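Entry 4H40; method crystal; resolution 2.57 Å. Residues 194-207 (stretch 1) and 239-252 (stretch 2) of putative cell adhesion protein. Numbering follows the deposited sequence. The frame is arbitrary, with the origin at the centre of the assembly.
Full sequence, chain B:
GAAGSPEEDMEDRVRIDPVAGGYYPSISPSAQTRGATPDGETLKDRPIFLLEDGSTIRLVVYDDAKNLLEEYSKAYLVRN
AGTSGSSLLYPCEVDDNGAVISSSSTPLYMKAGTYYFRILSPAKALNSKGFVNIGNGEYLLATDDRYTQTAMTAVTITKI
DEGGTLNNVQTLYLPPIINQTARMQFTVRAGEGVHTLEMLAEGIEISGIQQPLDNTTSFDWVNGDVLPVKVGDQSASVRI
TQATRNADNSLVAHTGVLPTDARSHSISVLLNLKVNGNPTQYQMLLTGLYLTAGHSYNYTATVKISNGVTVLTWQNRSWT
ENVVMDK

Stretch 1, residues 194-207: VHTLEMLAEGIEIS
Stretch 2, residues 239-252: RITQATRNADNSLV

A short antiparallel ladder can anchor a contact that is filled out by apolar packing and by arginines reaching for backbone carbonyls; Arg239, Ile240 and Met199, which cover the most surface, organise this example. Ile204 and Ile240 form a hydrogen-bonded antiparallel pair (CA–CA 5.0 Å), with Ile204 N to Ile240 O at 2.9 Å and Ile240 N to Ile204 O at 2.7 Å. Glu205 and Arg239 follow as the non-hydrogen-bonded pair, CA–CA 4.4 Å. All four residues have extended backbones, with phi from -101° to -115° and psi from 117° to 130°.

Arg239 (t, t, m, chi4 -79°) lies on the same sheet face as Glu205. Its NH1 donates to Glu202 O at 2.7 Å, near the guanidinium plane. Glu205 (t, t, chi3 47°) places OE2 over a face of that group, 3.2 Å from Arg239 NH2; this salt bridge joins charges without an N-H pointing at the oxygen.

Ile240 (m, t) occupies the other face with Ile204 (m, t). Its CD1 packs 4.2 Å from Ile204 CG2 and 4.0 Å from Ile206 CD1.

A type I turn from Leu200 to Gly203, closed by Gly203 N to Leu200 O at 2.8 Å, separates the ladder from Met199. Gly203 has phi/psi 49°/-142°; an ideal CB there would lie 2.0 Å from Ile240 O, a clash. Met199, a selenomethionine in the m, m, m rotamer, points its CA-to-CB bond toward stretch 2. Its CE approaches Ile240 O to 3.3 Å, while CG lies 3.7 Å from Ala243 CB and 4.3 Å from Leu251 CD1. Leu197 (t, p) extends this apolar patch, its CG 3.7 Å from Leu251 CD1. At the backbone of Leu197, Arg245 (t, t, m, chi4 -83°) repeats the carbonyl motif: NH2 and NH1 donate to Leu197 O at 2.7 and 3.0 Å.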

# COMPACT_ATOMS: atom_id res chain seq x y z
N VAL B 194 12.06 -5.29 20.45
CA VAL B 194 10.77 -5.16 21.13
C VAL B 194 10.58 -6.37 22.01
O VAL B 194 10.54 -7.51 21.54
CB VAL B 194 9.59 -4.95 20.15
CG1 VAL B 194 8.26 -4.84 20.90
CG2 VAL B 194 9.82 -3.71 19.29
N HIS B 195 10.55 -6.12 23.32
CA HIS B 195 10.43 -7.14 24.34
C HIS B 195 9.00 -7.24 24.81
O HIS B 195 8.50 -8.33 25.04
CB HIS B 195 11.36 -6.81 25.51
CG HIS B 195 12.79 -6.69 25.11
ND1 HIS B 195 13.46 -7.74 24.51
CD2 HIS B 195 13.63 -5.64 25.22
CE1 HIS B 195 14.69 -7.29 24.28
NE2 HIS B 195 14.83 -6.03 24.68
N THR B 196 8.34 -6.09 24.97
CA THR B 196 6.95 -6.02 25.41
C THR B 196 6.19 -5.10 24.47
O THR B 196 6.68 -4.03 24.12
CB THR B 196 6.80 -5.56 26.88
OG1 THR B 196 7.20 -4.20 26.99
CG2 THR B 196 7.57 -6.43 27.85
N LEU B 197 5.00 -5.53 24.08
CA LEU B 197 4.12 -4.84 23.17
C LEU B 197 2.70 -5.04 23.65
O LEU B 197 2.18 -6.16 23.62
CB LEU B 197 4.37 -5.40 21.75
CG LEU B 197 3.38 -5.11 20.62
CD1 LEU B 197 3.42 -3.65 20.20
CD2 LEU B 197 3.64 -6.04 19.44
N GLU B 198 2.08 -3.96 24.12
CA GLU B 198 0.71 -3.95 24.63
C GLU B 198 -0.08 -2.85 23.97
O GLU B 198 0.50 -1.96 23.34
CB GLU B 198 0.70 -3.72 26.16
CG GLU B 198 1.35 -4.81 27.00
CD GLU B 198 1.71 -4.31 28.39
OE1 GLU B 198 2.77 -3.65 28.53
OE2 GLU B 198 0.91 -4.52 29.33
N MSE B 199 -1.42 -2.88 24.13
CA MSE B 199 -2.35 -1.84 23.66
C MSE B 199 -2.47 -0.77 24.72
O MSE B 199 -2.65 -1.10 25.89
CB MSE B 199 -3.77 -2.43 23.43
CG MSE B 199 -3.87 -3.40 22.27
SE MSE B 199 -4.25 -2.56 20.54
CE MSE B 199 -6.10 -2.26 20.77
N LEU B 200 -2.46 0.50 24.33
CA LEU B 200 -2.76 1.54 25.31
C LEU B 200 -4.31 1.61 25.44
O LEU B 200 -5.02 1.07 24.58
CB LEU B 200 -2.16 2.88 24.88
CG LEU B 200 -0.66 3.02 24.95
CD1 LEU B 200 -0.23 4.32 24.33
CD2 LEU B 200 -0.14 2.88 26.37
N ALA B 201 -4.84 2.27 26.50
CA ALA B 201 -6.29 2.40 26.64
C ALA B 201 -6.92 3.07 25.39
O ALA B 201 -8.06 2.77 25.03
CB ALA B 201 -6.62 3.20 27.87
N GLU B 202 -6.13 3.92 24.70
CA GLU B 202 -6.52 4.61 23.47
C GLU B 202 -6.64 3.62 22.27
O GLU B 202 -7.34 3.94 21.31
CB GLU B 202 -5.53 5.74 23.12
CG GLU B 202 -5.44 6.89 24.13
CD GLU B 202 -4.60 6.67 25.39
OE1 GLU B 202 -3.90 5.64 25.48
OE2 GLU B 202 -4.67 7.53 26.29
N GLY B 203 -5.96 2.47 22.35
CA GLY B 203 -5.96 1.42 21.33
C GLY B 203 -5.70 1.89 19.90
O GLY B 203 -4.90 2.79 19.66
N ILE B 204 -6.41 1.28 18.95
CA ILE B 204 -6.31 1.61 17.52
C ILE B 204 -7.55 2.41 17.09
O ILE B 204 -8.67 1.91 17.20
CB ILE B 204 -6.11 0.33 16.67
CG1 ILE B 204 -4.79 -0.36 17.03
CG2 ILE B 204 -6.22 0.63 15.15
CD1 ILE B 204 -4.76 -1.75 16.70
N GLU B 205 -7.33 3.65 16.65
CA GLU B 205 -8.40 4.52 16.18
C GLU B 205 -8.32 4.69 14.65
O GLU B 205 -7.31 5.14 14.10
CB GLU B 205 -8.35 5.87 16.90
CG GLU B 205 -9.55 6.74 16.56
CD GLU B 205 -9.80 7.88 17.53
OE1 GLU B 205 -8.84 8.60 17.88
OE2 GLU B 205 -10.98 8.06 17.92
N ILE B 206 -9.39 4.25 13.99
CA ILE B 206 -9.62 4.33 12.56
C ILE B 206 -10.51 5.58 12.37
O ILE B 206 -11.51 5.75 13.06
CB ILE B 206 -10.25 3.00 12.06
CG1 ILE B 206 -9.37 1.79 12.49
CG2 ILE B 206 -10.48 3.02 10.54
CD1 ILE B 206 -9.92 0.45 12.17
N SER B 207 -10.09 6.50 11.50
CA SER B 207 -10.75 7.79 11.24
C SER B 207 -10.97 8.01 9.75
O SER B 207 -10.19 7.52 8.94
CB SER B 207 -9.90 8.93 11.79
OG SER B 207 -10.09 9.14 13.18
N ARG B 239 -12.92 3.09 17.51
CA ARG B 239 -11.79 2.73 18.34
C ARG B 239 -11.78 1.22 18.68
O ARG B 239 -12.81 0.67 19.08
CB ARG B 239 -11.81 3.56 19.62
CG ARG B 239 -10.55 3.44 20.45
CD ARG B 239 -10.58 4.26 21.73
NE ARG B 239 -10.85 5.69 21.54
CZ ARG B 239 -9.96 6.60 21.14
NH1 ARG B 239 -8.71 6.24 20.82
NH2 ARG B 239 -10.30 7.87 21.02
N ILE B 240 -10.63 0.56 18.47
CA ILE B 240 -10.42 -0.85 18.84
C ILE B 240 -9.64 -0.77 20.13
O ILE B 240 -8.57 -0.18 20.13
CB ILE B 240 -9.71 -1.72 17.76
CG1 ILE B 240 -10.26 -1.49 16.32
CG2 ILE B 240 -9.78 -3.19 18.17
CD1 ILE B 240 -9.38 -2.14 15.19
N THR B 241 -10.20 -1.26 21.23
CA THR B 241 -9.54 -1.20 22.53
C THR B 241 -9.01 -2.58 22.92
O THR B 241 -8.12 -2.68 23.77
CB THR B 241 -10.51 -0.63 23.60
OG1 THR B 241 -11.81 -1.20 23.43
CG2 THR B 241 -10.62 0.88 23.54
N GLN B 242 -9.55 -3.63 22.30
CA GLN B 242 -9.19 -5.01 22.65
C GLN B 242 -8.42 -5.71 21.55
O GLN B 242 -8.74 -5.59 20.36
CB GLN B 242 -10.46 -5.80 23.01
CG GLN B 242 -11.00 -5.48 24.40
CD GLN B 242 -12.49 -5.25 24.37
OE1 GLN B 242 -13.29 -6.15 24.03
NE2 GLN B 242 -12.90 -4.04 24.75
N ALA B 243 -7.40 -6.48 21.95
CA ALA B 243 -6.55 -7.25 21.07
C ALA B 243 -6.28 -8.60 21.69
O ALA B 243 -6.42 -8.75 22.89
CB ALA B 243 -5.25 -6.51 20.81
N THR B 244 -5.93 -9.59 20.89
CA THR B 244 -5.60 -10.94 21.35
C THR B 244 -4.11 -11.17 21.14
O THR B 244 -3.52 -10.59 20.24
CB THR B 244 -6.44 -12.03 20.62
OG1 THR B 244 -6.21 -11.94 19.22
CG2 THR B 244 -7.92 -11.92 20.88
N ARG B 245 -3.50 -12.04 21.91
CA ARG B 245 -2.10 -12.30 21.74
C ARG B 245 -1.83 -13.61 21.09
O ARG B 245 -2.39 -14.63 21.50
CB ARG B 245 -1.35 -12.23 23.08
CG ARG B 245 0.09 -11.86 22.80
CD ARG B 245 0.88 -11.58 24.02
NE ARG B 245 0.56 -10.29 24.61
CZ ARG B 245 1.07 -9.14 24.22
NH1 ARG B 245 1.86 -9.08 23.16
NH2 ARG B 245 0.74 -8.02 24.85
N ASN B 246 -0.91 -13.61 20.12
CA ASN B 246 -0.42 -14.80 19.44
C ASN B 246 0.79 -15.27 20.17
O ASN B 246 1.35 -14.51 20.94
CB ASN B 246 -0.12 -14.50 17.98
CG ASN B 246 -1.32 -14.18 17.15
OD1 ASN B 246 -2.47 -14.47 17.52
ND2 ASN B 246 -1.08 -13.59 15.98
N ALA B 247 1.20 -16.54 19.95
CA ALA B 247 2.34 -17.17 20.63
C ALA B 247 3.68 -16.46 20.38
O ALA B 247 4.58 -16.49 21.23
CB ALA B 247 2.44 -18.62 20.20
N ASP B 248 3.80 -15.80 19.20
CA ASP B 248 4.97 -15.03 18.77
C ASP B 248 5.00 -13.58 19.39
O ASP B 248 5.87 -12.78 19.03
CB ASP B 248 5.05 -14.98 17.23
CG ASP B 248 3.89 -14.30 16.53
OD1 ASP B 248 2.96 -13.85 17.24
OD2 ASP B 248 3.92 -14.18 15.27
N ASN B 249 4.08 -13.29 20.33
CA ASN B 249 3.93 -12.06 21.10
C ASN B 249 3.28 -10.96 20.27
O ASN B 249 3.16 -9.83 20.74
CB ASN B 249 5.27 -11.58 21.71
CG ASN B 249 5.15 -10.85 23.01
OD1 ASN B 249 4.21 -11.03 23.79
ND2 ASN B 249 6.14 -10.02 23.31
N SER B 250 2.77 -11.29 19.06
CA SER B 250 2.07 -10.31 18.25
C SER B 250 0.64 -10.10 18.79
O SER B 250 0.13 -10.93 19.52
CB SER B 250 2.07 -10.68 16.77
OG SER B 250 1.58 -11.98 16.53
N LEU B 251 0.05 -8.92 18.49
CA LEU B 251 -1.30 -8.54 18.86
C LEU B 251 -2.22 -8.58 17.64
O LEU B 251 -1.79 -8.17 16.56
CB LEU B 251 -1.30 -7.13 19.42
CG LEU B 251 -0.49 -6.84 20.66
CD1 LEU B 251 -0.30 -5.35 20.77
CD2 LEU B 251 -1.17 -7.39 21.92
N VAL B 252 -3.47 -9.03 17.79
CA VAL B 252 -4.45 -9.02 16.68
C VAL B 252 -5.67 -8.20 17.10
O VAL B 252 -6.40 -8.56 18.03
CB VAL B 252 -4.87 -10.43 16.16
CG1 VAL B 252 -5.81 -10.30 14.98
CG2 VAL B 252 -3.65 -11.22 15.74
O HOH W 1 8.84 -9.85 21.90
O HOH W 2 6.46 -10.49 26.24
O HOH W 3 -6.80 -0.82 25.32
O HOH W 4 -6.29 8.04 19.21